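PDB 2JFN: glutamate racemase from Escherichia coli, which belongs to the Asp/Glu/hydantoin racemase family, an alpha/beta fold, and holds glutamic acid and uridine-5'-diphosphate-N-acetylmuramoyl-L-alanine in separate pockets of one chain. Local coordinates for residues P110-V115 and A229-R234; P116-A121 and E146-F151; G128-L133 and T199-C204. All blocks are in the same frame, centred on the assembly; numbering follows the deposited sequence.

Contact 1: P110-V115 and A229-R234; sequences PVVGVV and AAIARR. With UMA (uridine-5'-diphosphate-N-acetylmuramoyl-L-alanine), chain C.
Arg234, whose CG packs 4.3 Å from CG2 of Val112, presents one face of its guanidinium to UMA C20, which sits above the plane toward the rim. With CG anti to the backbone N (chi1 178°), the same methylene also reaches UMA O4. The Arg233 guanidinium instead meets the ligand at its edge, NH2 giving a weak in-plane bond of 3.3 Å to UMA O2A, while Ala229 O and Ala230 CA lie over one face. The third flat group, the uracil ring, has Ile231 CD1 over one face, 3.2 Å from N3. Polar recognition of the base comes from the backbone of 110-115: UMA N3 donates to Gly113 O (2.9 Å) and Val115 N donates to UMA O2 (2.9 Å). Val115 O then accepts from the ribose O2'. On that side of the base, Ile231 joins the segments through two branches, CG2 on Val112 CG1 at 4.0 Å and CD1 on Val114 CG1 at 3.9 Å. This wall of the UMA pocket lies where strand 111-112, hydrogen-bonded through Val112 to Ala88 and Val90 of strand 87-90, packs against helix 228-241, whose Ile231 also touches Val36 and Ile40 of helix 33-43.

Contact 2: P116-A121 and E146-F151; sequences PAIKPA and ELIARF. With UMA (uridine-5'-diphosphate-N-acetylmuramoyl-L-alanine), chain C.
Lys119 and Phe151 make the main contact, a CH-pi interaction in which the extended lysine chain runs over one face of the ring. Its CD stands 3.8 Å from the centroid of the Phe151 ring, 29° off the ring normal, and CG and CE pass over the CD2 and CE2 side. CG of Lys119 is anti to the backbone N (chi1 -175°), which starts the aliphatic chain across the ring. The other face of Phe151 is met by CG of Arg150, 3.4 Å above the plane toward the rim, so that carbons of Lys119 and Arg150 lie over opposite faces of the ring.

Apolar contacts form a second group. Ile118 CD1 reaches Ile148 CG1 at 3.5 Å, the two side chains crossing obliquely, and approaches Leu147 CD2 at 4.0 Å from a chain running the opposite way. That same leucine methyl lies 4.3 Å from CD of Pro116.

No direct hydrogen bond joins the segments, but polar groups lie at their margins. A water donates to Lys119 O at 2.9 Å and, weakly, to Phe151 O. Lys119 NZ donates to UMA O2B at 2.8 Å; the ring flanking the lysine chain probably limits its freedom, and the amino group would offset negative charge on the diphosphate. Ala117, beside the ribose, is the centre of an inverse gamma turn closed by Ile118 N to Pro116 O (2.7 Å), and also the N-cap of helix 118-124.

The contact brings the start of helix 118-124 against the end of helix 142-150. Pro116 touches Leu132 and Val201, Ala121 touches Val130, Thr199 and Val201, and Ile148 touches Ile157 and Met159, all on the parallel sheet.

Contact 3: G128-L133 and T199-C204; sequences GIVGLL and TVVLGC. With GLU (glutamic acid), chain B.
Residues 129-133 and 199-202 are neighbouring parallel strands at the centre of a four-stranded parallel sheet, flanked by strand 156-161 on one side and strand 223-225 on the other. Their axes come within 4.5 Å and are inclined at 24°, with Val130 facing Thr199, Gly131 facing Val200, Leu132 facing Val201 and Leu133 facing Leu202.

The backbone ladder zigzags between the strands. Gly131 N donates to Thr199 O at 2.8 Å, and Gly131 O accepts from Val201 N at 2.7 Å, with the donor tilted 29° from the carbonyl plane. Leu133 N then bonds to Val201 O at 2.9 Å. The last rung, from Gly203 N to Leu133 O at 2.7 Å, continues the pairing to the point where the chain turns into the ligand pocket.

A strand order of 156-161, 129-134, 199-202, 223-225 means that the chain first adds a strand on one side of 129-134 and then returns to build on the other, giving a doubly wound parallel alpha/beta sheet of order 2-1-3-4, as in flavodoxin-like folds. Side chains pack on both faces. On the face carrying Val130, Leu132, Thr199 and Val201, CD1 of Leu132 meets CG1 of Val201 at 3.7 Å, and helix 118-124 covers this face. On the reverse, CG of Leu133 lies 3.8 Å from CG1 of Val200 beside Trp190 of helix 188-191, while Leu133 and Leu202 run side by side in the same direction. Gly131 presents no side chain to this second face.

Past Gly203, Cys204 extends SG anti to its backbone N (chi1 -172°), bringing the sulfur 3.5 Å from CA of the bound glutamic acid.

Contacts 1 and 3 are buried, whereas contact 2 is partly exposed and lies farther from the centre of the chain. Contact 3 is the regular one, a strand pair held by backbone hydrogen bonds. Contacts 1 and 2 have no hydrogen bond between their own segments and rely on side-chain packing, with polar groups turned to UMA, which both touch. Contact 1 gives the base backbone hydrogen bonds, with Ile231 packed on its ring, and contact 2 a lysine to the diphosphate. Segments 110-115 and 116-121 are continuous, and Val115 meets Leu147 across the two contacts. Helix 118-124 of contact 2 covers a sheet face of contact 3; contacts 1 and 3 do not touch.

Contact 1: P110-V115 and A229-R234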
loop_
_atom_site.group_PDB
_atom_site.type_symbol
_atom_site.label_atom_id
_atom_site.label_comp_id
_atom_site.label_asym_id
_atom_site.label_seq_id
_atom_site.Cartn_x
_atom_site.Cartn_y
_atom_site.Cartn_z
ATOM N N PRO A 110 -11.739 -12.547 -6.274
ATOM C CA PRO A 110 -11.917 -11.148 -5.885
ATOM C C PRO A 110 -10.608 -10.368 -5.798
ATOM O O PRO A 110 -9.568 -10.908 -5.423
ATOM C CB PRO A 110 -12.648 -11.257 -4.547
ATOM C CG PRO A 110 -12.138 -12.543 -3.989
ATOM C CD PRO A 110 -12.134 -13.459 -5.187
ATOM N N VAL A 111 -10.671 -9.099 -6.174
ATOM C CA VAL A 111 -9.503 -8.232 -6.130
ATOM C C VAL A 111 -9.827 -7.049 -5.229
ATOM O O VAL A 111 -10.854 -6.397 -5.397
ATOM C CB VAL A 111 -9.132 -7.709 -7.533
ATOM C CG1 VAL A 111 -7.890 -6.819 -7.451
ATOM C CG2 VAL A 111 -8.889 -8.891 -8.486
ATOM N N VAL A 112 -8.952 -6.786 -4.266
ATOM C CA VAL A 112 -9.151 -5.673 -3.348
ATOM C C VAL A 112 -8.252 -4.519 -3.753
ATOM O O VAL A 112 -7.083 -4.719 -4.092
ATOM C CB VAL A 112 -8.833 -6.090 -1.893
ATOM C CG1 VAL A 112 -8.952 -4.895 -0.955
ATOM C CG2 VAL A 112 -9.778 -7.180 -1.462
ATOM N N GLY A 113 -8.812 -3.315 -3.739
ATOM C CA GLY A 113 -8.047 -2.140 -4.097
ATOM C C GLY A 113 -7.891 -1.233 -2.894
ATOM O O GLY A 113 -8.439 -1.509 -1.824
ATOM N N VAL A 114 -7.143 -0.148 -3.072
ATOM C CA VAL A 114 -6.914 0.808 -1.993
ATOM C C VAL A 114 -7.046 2.248 -2.458
ATOM O O VAL A 114 -6.526 2.635 -3.511
ATOM C CB VAL A 114 -5.509 0.670 -1.396
ATOM C CG1 VAL A 114 -5.293 -0.742 -0.866
ATOM C CG2 VAL A 114 -4.476 1.026 -2.446
ATOM N N VAL A 115 -7.764 3.038 -1.674
ATOM C CA VAL A 115 -7.933 4.451 -1.962
ATOM C C VAL A 115 -7.672 5.152 -0.631
ATOM O O VAL A 115 -7.929 4.584 0.430
ATOM C CB VAL A 115 -9.365 4.779 -2.451
ATOM C CG1 VAL A 115 -9.593 4.182 -3.833
ATOM C CG2 VAL A 115 -10.390 4.238 -1.474
ATOM N N ALA A 229 -6.560 -1.711 8.438
ATOM C CA ALA A 229 -7.557 -2.519 9.131
ATOM C C ALA A 229 -8.811 -2.714 8.285
ATOM O O ALA A 229 -9.405 -3.786 8.295
ATOM C CB ALA A 229 -7.920 -1.871 10.469
ATOM N N ALA A 230 -9.210 -1.684 7.547
ATOM C CA ALA A 230 -10.402 -1.785 6.703
ATOM C C ALA A 230 -10.190 -2.761 5.546
ATOM O O ALA A 230 -11.137 -3.431 5.107
ATOM C CB ALA A 230 -10.780 -0.421 6.160
ATOM N N ILE A 231 -8.953 -2.826 5.046
ATOM C CA ILE A 231 -8.615 -3.731 3.950
ATOM C C ILE A 231 -8.683 -5.147 4.485
ATOM O O ILE A 231 -9.163 -6.063 3.813
ATOM C CB ILE A 231 -7.178 -3.490 3.433
ATOM C CG1 ILE A 231 -7.057 -2.068 2.894
ATOM C CG2 ILE A 231 -6.824 -4.522 2.352
ATOM C CD1 ILE A 231 -7.960 -1.791 1.740
ATOM N N ALA A 232 -8.182 -5.318 5.700
ATOM C CA ALA A 232 -8.185 -6.614 6.352
ATOM C C ALA A 232 -9.638 -7.096 6.456
ATOM O O ALA A 232 -9.957 -8.217 6.050
ATOM C CB ALA A 232 -7.561 -6.497 7.731
ATOM N N ARG A 233 -10.515 -6.240 6.983
ATOM C CA ARG A 233 -11.927 -6.596 7.119
ATOM C C ARG A 233 -12.552 -6.922 5.762
ATOM O O ARG A 233 -13.309 -7.880 5.641
ATOM C CB ARG A 233 -12.712 -5.461 7.795
ATOM C CG ARG A 233 -12.375 -5.259 9.274
ATOM C CD ARG A 233 -13.392 -4.330 9.935
ATOM N NE ARG A 233 -13.336 -2.971 9.399
ATOM C CZ ARG A 233 -12.469 -2.047 9.805
ATOM N NH1 ARG A 233 -11.591 -2.331 10.756
ATOM N NH2 ARG A 233 -12.468 -0.842 9.249
ATOM N N ARG A 234 -12.235 -6.133 4.740
ATOM C CA ARG A 234 -12.776 -6.385 3.405
ATOM C C ARG A 234 -12.270 -7.728 2.866
ATOM O O ARG A 234 -13.004 -8.450 2.182
ATOM C CB ARG A 234 -12.379 -5.259 2.448
ATOM C CG ARG A 234 -12.855 -5.457 1.016
ATOM C CD ARG A 234 -14.377 -5.596 0.921
ATOM N NE ARG A 234 -14.820 -5.579 -0.472
ATOM C CZ ARG A 234 -16.081 -5.731 -0.864
ATOM N NH1 ARG A 234 -17.038 -5.915 0.036
ATOM N NH2 ARG A 234 -16.385 -5.691 -2.155
HETATM N N1 UMA C . -10.685 0.869 1.986
HETATM C C2 UMA C . -10.028 0.597 0.683
HETATM N N3 UMA C . -10.398 -0.590 0.069
HETATM C C4 UMA C . -11.318 -1.523 0.571
HETATM C C5 UMA C . -11.953 -1.181 1.911
HETATM C C6 UMA C . -11.610 -0.035 2.533
HETATM O O2 UMA C . -9.211 1.343 0.164
HETATM O O4 UMA C . -11.557 -2.539 -0.065
HETATM C C1B UMA C . -10.292 2.153 2.667
HETATM C C2B UMA C . -11.090 3.323 2.118
HETATM O "O2'" UMA C . -10.295 4.560 1.940
HETATM C C3B UMA C . -12.253 3.550 3.026
HETATM C C4B UMA C . -11.591 3.169 4.337
HETATM O O4B UMA C . -10.608 2.186 4.038
HETATM O O3B UMA C . -12.558 4.959 2.847
HETATM C C5B UMA C . -12.497 2.578 5.342
HETATM O O5B UMA C . -13.283 1.601 4.757
HETATM P PA UMA C . -14.501 0.893 5.494
HETATM O O1A UMA C . -14.722 -0.338 4.722
HETATM O O2A UMA C . -14.180 0.722 6.874
HETATM O O3A UMA C . -15.721 1.927 5.227
HETATM P PB UMA C . -15.886 3.218 4.305
HETATM O O1B UMA C . -14.980 4.282 4.681
HETATM O O2B UMA C . -17.319 3.521 4.230
HETATM O "O1'" UMA C . -15.508 2.567 2.845
HETATM C "C1'" UMA C . -16.412 2.270 1.780
HETATM C "C2'" UMA C . -16.051 0.984 1.085
HETATM N "N2'" UMA C . -16.118 -0.173 1.997
HETATM C "C7'" UMA C . -17.046 -1.134 1.862
HETATM O "O7'" UMA C . -17.781 -1.197 0.880
HETATM C "C8'" UMA C . -17.172 -2.182 2.948
HETATM C "C3'" UMA C . -14.647 1.145 0.477
HETATM O "O3'" UMA C . -14.278 -0.049 -0.295
HETATM C "C4'" UMA C . -14.574 2.384 -0.446
HETATM O "O4'" UMA C . -13.272 2.545 -0.973
HETATM C "C5'" UMA C . -14.992 3.638 0.327
HETATM O "O5'" UMA C . -16.341 3.413 0.887
HETATM C "C6'" UMA C . -15.086 4.884 -0.535
HETATM O "O6'" UMA C . -15.950 4.653 -1.638
HETATM C C18 UMA C . -15.035 -0.726 -1.330
HETATM C C19 UMA C . -14.648 -0.331 -2.717
HETATM O O18 UMA C . -15.459 -0.350 -3.626
HETATM C C20 UMA C . -15.036 -2.237 -1.017
HETATM N N4 UMA C . -13.363 0.030 -2.865
HETATM C C21 UMA C . -12.695 0.318 -4.142
HETATM C C22 UMA C . -12.875 -0.774 -5.239
HETATM O O19 UMA C . -13.014 -1.956 -4.853
HETATM O O20 UMA C . -12.889 -0.430 -6.449
HETATM C C23 UMA C . -11.200 0.546 -3.892
#

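Contact 2: P116-A121 and E146-F151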
loop_
_atom_site.group_PDB
_atom_site.type_symbol
_atom_site.label_atom_id
_atom_site.label_comp_id
_atom_site.label_asym_id
_atom_site.label_seq_id
_atom_site.Cartn_x
_atom_site.Cartn_y
_atom_site.Cartn_z
ATOM N N PRO A 116 -7.135 6.377 -0.669
ATOM C CA PRO A 116 -6.858 7.112 0.574
ATOM C C PRO A 116 -8.093 7.142 1.472
ATOM O O PRO A 116 -9.205 7.379 0.992
ATOM C CB PRO A 116 -6.460 8.497 0.072
ATOM C CG PRO A 116 -5.756 8.172 -1.239
ATOM C CD PRO A 116 -6.690 7.138 -1.851
ATOM N N ALA A 117 -7.890 6.906 2.768
ATOM C CA ALA A 117 -8.979 6.870 3.749
ATOM C C ALA A 117 -9.572 8.238 4.085
ATOM O O ALA A 117 -9.745 8.584 5.257
ATOM C CB ALA A 117 -8.495 6.186 5.028
ATOM N N ILE A 118 -9.896 9.006 3.055
ATOM C CA ILE A 118 -10.465 10.328 3.251
ATOM C C ILE A 118 -11.824 10.284 3.927
ATOM O O ILE A 118 -12.105 11.093 4.814
ATOM C CB ILE A 118 -10.597 11.065 1.907
ATOM C CG1 ILE A 118 -9.197 11.350 1.354
ATOM C CG2 ILE A 118 -11.394 12.361 2.087
ATOM C CD1 ILE A 118 -9.190 11.934 -0.032
ATOM N N LYS A 119 -12.662 9.332 3.519
ATOM C CA LYS A 119 -14.000 9.204 4.084
ATOM C C LYS A 119 -14.021 9.103 5.618
ATOM O O LYS A 119 -14.668 9.909 6.280
ATOM C CB LYS A 119 -14.727 8.006 3.457
ATOM C CG LYS A 119 -16.180 7.881 3.903
ATOM C CD LYS A 119 -16.911 6.779 3.164
ATOM C CE LYS A 119 -18.336 6.666 3.657
ATOM N NZ LYS A 119 -18.988 5.441 3.139
ATOM N N PRO A 120 -13.329 8.112 6.206
ATOM C CA PRO A 120 -13.373 8.060 7.671
ATOM C C PRO A 120 -12.674 9.243 8.341
ATOM O O PRO A 120 -13.084 9.682 9.414
ATOM C CB PRO A 120 -12.706 6.718 7.996
ATOM C CG PRO A 120 -11.799 6.485 6.829
ATOM C CD PRO A 120 -12.650 6.923 5.660
ATOM N N ALA A 121 -11.627 9.761 7.708
ATOM C CA ALA A 121 -10.893 10.888 8.271
ATOM C C ALA A 121 -11.800 12.108 8.398
ATOM O O ALA A 121 -11.689 12.874 9.357
ATOM C CB ALA A 121 -9.690 11.219 7.406
ATOM N N GLU A 146 -11.367 13.907 -6.931
ATOM C CA GLU A 146 -12.782 13.567 -6.888
ATOM C C GLU A 146 -13.192 13.045 -5.516
ATOM O O GLU A 146 -14.158 13.525 -4.926
ATOM C CB GLU A 146 -13.092 12.519 -7.959
ATOM C CG GLU A 146 -12.796 12.993 -9.375
ATOM C CD GLU A 146 -12.843 11.871 -10.395
ATOM O OE1 GLU A 146 -12.547 12.136 -11.578
ATOM O OE2 GLU A 146 -13.173 10.725 -10.017
ATOM N N LEU A 147 -12.453 12.061 -5.012
ATOM C CA LEU A 147 -12.747 11.480 -3.707
ATOM C C LEU A 147 -12.769 12.566 -2.634
ATOM O O LEU A 147 -13.578 12.524 -1.707
ATOM C CB LEU A 147 -11.696 10.425 -3.352
ATOM C CG LEU A 147 -11.905 9.621 -2.066
ATOM C CD1 LEU A 147 -13.194 8.822 -2.157
ATOM C CD2 LEU A 147 -10.724 8.684 -1.861
ATOM N N ILE A 148 -11.876 13.538 -2.775
ATOM C CA ILE A 148 -11.776 14.642 -1.828
ATOM C C ILE A 148 -13.059 15.466 -1.770
ATOM O O ILE A 148 -13.396 16.035 -0.732
ATOM C CB ILE A 148 -10.601 15.573 -2.200
ATOM C CG1 ILE A 148 -9.278 14.826 -2.019
ATOM C CG2 ILE A 148 -10.634 16.831 -1.343
ATOM C CD1 ILE A 148 -8.052 15.639 -2.388
ATOM N N ALA A 149 -13.774 15.523 -2.886
ATOM C CA ALA A 149 -15.012 16.285 -2.951
ATOM C C ALA A 149 -16.220 15.426 -2.593
ATOM O O ALA A 149 -17.221 15.931 -2.081
ATOM C CB ALA A 149 -15.182 16.873 -4.347
ATOM N N ARG A 150 -16.119 14.126 -2.847
ATOM C CA ARG A 150 -17.219 13.208 -2.571
ATOM C C ARG A 150 -17.487 12.924 -1.090
ATOM O O ARG A 150 -18.641 12.966 -0.651
ATOM C CB ARG A 150 -16.994 11.884 -3.312
ATOM C CG ARG A 150 -18.140 10.890 -3.165
ATOM C CD ARG A 150 -17.954 9.637 -4.024
ATOM N NE ARG A 150 -18.029 9.906 -5.460
ATOM C CZ ARG A 150 -17.023 10.373 -6.198
ATOM N NH1 ARG A 150 -15.843 10.628 -5.642
ATOM N NH2 ARG A 150 -17.198 10.585 -7.496
ATOM N N PHE A 151 -16.442 12.638 -0.317
ATOM C CA PHE A 151 -16.630 12.339 1.103
ATOM C C PHE A 151 -16.002 13.341 2.068
ATOM O O PHE A 151 -15.958 13.095 3.273
ATOM C CB PHE A 151 -16.105 10.936 1.431
ATOM C CG PHE A 151 -16.808 9.834 0.689
ATOM C CD1 PHE A 151 -16.279 9.326 -0.493
ATOM C CD2 PHE A 151 -18.006 9.311 1.165
ATOM C CE1 PHE A 151 -16.934 8.310 -1.190
ATOM C CE2 PHE A 151 -18.668 8.295 0.475
ATOM C CZ PHE A 151 -18.130 7.795 -0.703
HETATM N N1 UMA C . -10.685 0.869 1.986
HETATM C C2 UMA C . -10.028 0.597 0.683
HETATM N N3 UMA C . -10.398 -0.590 0.069
HETATM C C4 UMA C . -11.318 -1.523 0.571
HETATM C C5 UMA C . -11.953 -1.181 1.911
HETATM C C6 UMA C . -11.610 -0.035 2.533
HETATM O O2 UMA C . -9.211 1.343 0.164
HETATM O O4 UMA C . -11.557 -2.539 -0.065
HETATM C C1B UMA C . -10.292 2.153 2.667
HETATM C C2B UMA C . -11.090 3.323 2.118
HETATM O "O2'" UMA C . -10.295 4.560 1.940
HETATM C C3B UMA C . -12.253 3.550 3.026
HETATM C C4B UMA C . -11.591 3.169 4.337
HETATM O O4B UMA C . -10.608 2.186 4.038
HETATM O O3B UMA C . -12.558 4.959 2.847
HETATM C C5B UMA C . -12.497 2.578 5.342
HETATM O O5B UMA C . -13.283 1.601 4.757
HETATM P PA UMA C . -14.501 0.893 5.494
HETATM O O1A UMA C . -14.722 -0.338 4.722
HETATM O O2A UMA C . -14.180 0.722 6.874
HETATM O O3A UMA C . -15.721 1.927 5.227
HETATM P PB UMA C . -15.886 3.218 4.305
HETATM O O1B UMA C . -14.980 4.282 4.681
HETATM O O2B UMA C . -17.319 3.521 4.230
HETATM O "O1'" UMA C . -15.508 2.567 2.845
HETATM C "C1'" UMA C . -16.412 2.270 1.780
HETATM C "C2'" UMA C . -16.051 0.984 1.085
HETATM N "N2'" UMA C . -16.118 -0.173 1.997
HETATM C "C7'" UMA C . -17.046 -1.134 1.862
HETATM O "O7'" UMA C . -17.781 -1.197 0.880
HETATM C "C8'" UMA C . -17.172 -2.182 2.948
HETATM C "C3'" UMA C . -14.647 1.145 0.477
HETATM O "O3'" UMA C . -14.278 -0.049 -0.295
HETATM C "C4'" UMA C . -14.574 2.384 -0.446
HETATM O "O4'" UMA C . -13.272 2.545 -0.973
HETATM C "C5'" UMA C . -14.992 3.638 0.327
HETATM O "O5'" UMA C . -16.341 3.413 0.887
HETATM C "C6'" UMA C . -15.086 4.884 -0.535
HETATM O "O6'" UMA C . -15.950 4.653 -1.638
HETATM C C18 UMA C . -15.035 -0.726 -1.330
HETATM C C19 UMA C . -14.648 -0.331 -2.717
HETATM O O18 UMA C . -15.459 -0.350 -3.626
HETATM C C20 UMA C . -15.036 -2.237 -1.017
HETATM N N4 UMA C . -13.363 0.030 -2.865
HETATM C C21 UMA C . -12.695 0.318 -4.142
HETATM C C22 UMA C . -12.875 -0.774 -5.239
HETATM O O19 UMA C . -13.014 -1.956 -4.853
HETATM O O20 UMA C . -12.889 -0.430 -6.449
HETATM C C23 UMA C . -11.200 0.546 -3.892
HETATM O O HOH W 1 -17.267 10.884 5.595
#

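Contact 3: G128-L133 and T199-C204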
loop_
_atom_site.group_PDB
_atom_site.type_symbol
_atom_site.label_atom_id
_atom_site.label_comp_id
_atom_site.label_asym_id
_atom_site.label_seq_id
_atom_site.Cartn_x
_atom_site.Cartn_y
_atom_site.Cartn_z
ATOM N N GLY A 128 -11.810 20.242 11.475
ATOM C CA GLY A 128 -12.173 20.329 10.073
ATOM C C GLY A 128 -11.004 20.416 9.106
ATOM O O GLY A 128 -11.212 20.613 7.911
ATOM N N ILE A 129 -9.779 20.279 9.608
ATOM C CA ILE A 129 -8.597 20.338 8.747
ATOM C C ILE A 129 -8.040 18.922 8.585
ATOM O O ILE A 129 -7.471 18.359 9.518
ATOM C CB ILE A 129 -7.473 21.204 9.351
ATOM C CG1 ILE A 129 -8.046 22.477 9.987
ATOM C CG2 ILE A 129 -6.465 21.556 8.260
ATOM C CD1 ILE A 129 -8.506 23.522 9.002
ATOM N N VAL A 130 -8.203 18.353 7.396
ATOM C CA VAL A 130 -7.717 17.009 7.136
ATOM C C VAL A 130 -6.565 17.030 6.143
ATOM O O VAL A 130 -6.667 17.607 5.059
ATOM C CB VAL A 130 -8.846 16.115 6.588
ATOM C CG1 VAL A 130 -8.299 14.740 6.220
ATOM C CG2 VAL A 130 -9.941 15.981 7.636
ATOM N N GLY A 131 -5.460 16.404 6.525
ATOM C CA GLY A 131 -4.309 16.355 5.649
ATOM C C GLY A 131 -4.238 15.043 4.882
ATOM O O GLY A 131 -4.689 14.001 5.359
ATOM N N LEU A 132 -3.684 15.101 3.677
ATOM C CA LEU A 132 -3.525 13.907 2.863
ATOM C C LEU A 132 -2.070 13.804 2.452
ATOM O O LEU A 132 -1.562 14.659 1.719
ATOM C CB LEU A 132 -4.409 13.968 1.613
ATOM C CG LEU A 132 -4.226 12.838 0.581
ATOM C CD1 LEU A 132 -4.549 11.480 1.200
ATOM C CD2 LEU A 132 -5.140 13.097 -0.615
ATOM N N LEU A 133 -1.389 12.784 2.960
ATOM C CA LEU A 133 0.008 12.548 2.612
ATOM C C LEU A 133 -0.013 11.415 1.605
ATOM O O LEU A 133 -0.512 10.327 1.895
ATOM C CB LEU A 133 0.824 12.105 3.827
ATOM C CG LEU A 133 1.300 13.146 4.827
ATOM C CD1 LEU A 133 2.133 12.443 5.888
ATOM C CD2 LEU A 133 2.137 14.211 4.115
ATOM N N THR A 199 -6.029 15.628 11.680
ATOM C CA THR A 199 -6.185 14.268 11.157
ATOM C C THR A 199 -5.398 14.153 9.848
ATOM O O THR A 199 -5.601 14.941 8.931
ATOM C CB THR A 199 -7.671 13.965 10.894
ATOM O OG1 THR A 199 -8.431 14.265 12.074
ATOM C CG2 THR A 199 -7.867 12.492 10.544
ATOM N N VAL A 200 -4.492 13.180 9.762
ATOM C CA VAL A 200 -3.687 13.010 8.555
ATOM C C VAL A 200 -3.906 11.638 7.931
ATOM O O VAL A 200 -3.685 10.614 8.576
ATOM C CB VAL A 200 -2.171 13.173 8.851
ATOM C CG1 VAL A 200 -1.357 12.900 7.585
ATOM C CG2 VAL A 200 -1.879 14.591 9.355
ATOM N N VAL A 201 -4.337 11.634 6.676
ATOM C CA VAL A 201 -4.585 10.400 5.938
ATOM C C VAL A 201 -3.304 9.939 5.257
ATOM O O VAL A 201 -2.668 10.702 4.539
ATOM C CB VAL A 201 -5.648 10.611 4.832
ATOM C CG1 VAL A 201 -5.805 9.336 3.998
ATOM C CG2 VAL A 201 -6.978 11.000 5.460
ATOM N N LEU A 202 -2.910 8.699 5.500
ATOM C CA LEU A 202 -1.724 8.169 4.843
ATOM C C LEU A 202 -2.264 7.524 3.575
ATOM O O LEU A 202 -2.786 6.403 3.607
ATOM C CB LEU A 202 -1.032 7.146 5.745
ATOM C CG LEU A 202 -0.635 7.747 7.100
ATOM C CD1 LEU A 202 0.139 6.733 7.933
ATOM C CD2 LEU A 202 0.200 8.998 6.866
ATOM N N GLY A 203 -2.170 8.265 2.473
ATOM C CA GLY A 203 -2.671 7.800 1.190
ATOM C C GLY A 203 -1.630 7.119 0.324
ATOM O O GLY A 203 -1.711 7.130 -0.901
ATOM N N CYS A 204 -0.627 6.551 0.975
ATOM C CA CYS A 204 0.426 5.813 0.296
ATOM C C CYS A 204 0.692 4.656 1.250
ATOM O O CYS A 204 0.955 4.878 2.433
ATOM C CB CYS A 204 1.672 6.681 0.127
ATOM S SG CYS A 204 2.940 5.921 -0.893
HETATM N N GLU B . 3.067 1.774 -2.059
HETATM C CA GLU B . 3.001 3.024 -2.821
HETATM C C GLU B . 1.546 3.333 -3.119
HETATM O O GLU B . 0.643 3.073 -2.243
HETATM C CB GLU B . 3.798 2.879 -4.127
HETATM C CG GLU B . 4.689 4.120 -4.357
HETATM C CD GLU B . 5.249 4.134 -5.773
HETATM O OE1 GLU B . 5.440 5.205 -6.343
HETATM O OE2 GLU B . 5.523 3.080 -6.355
HETATM O OXT GLU B . 1.217 3.862 -4.231
#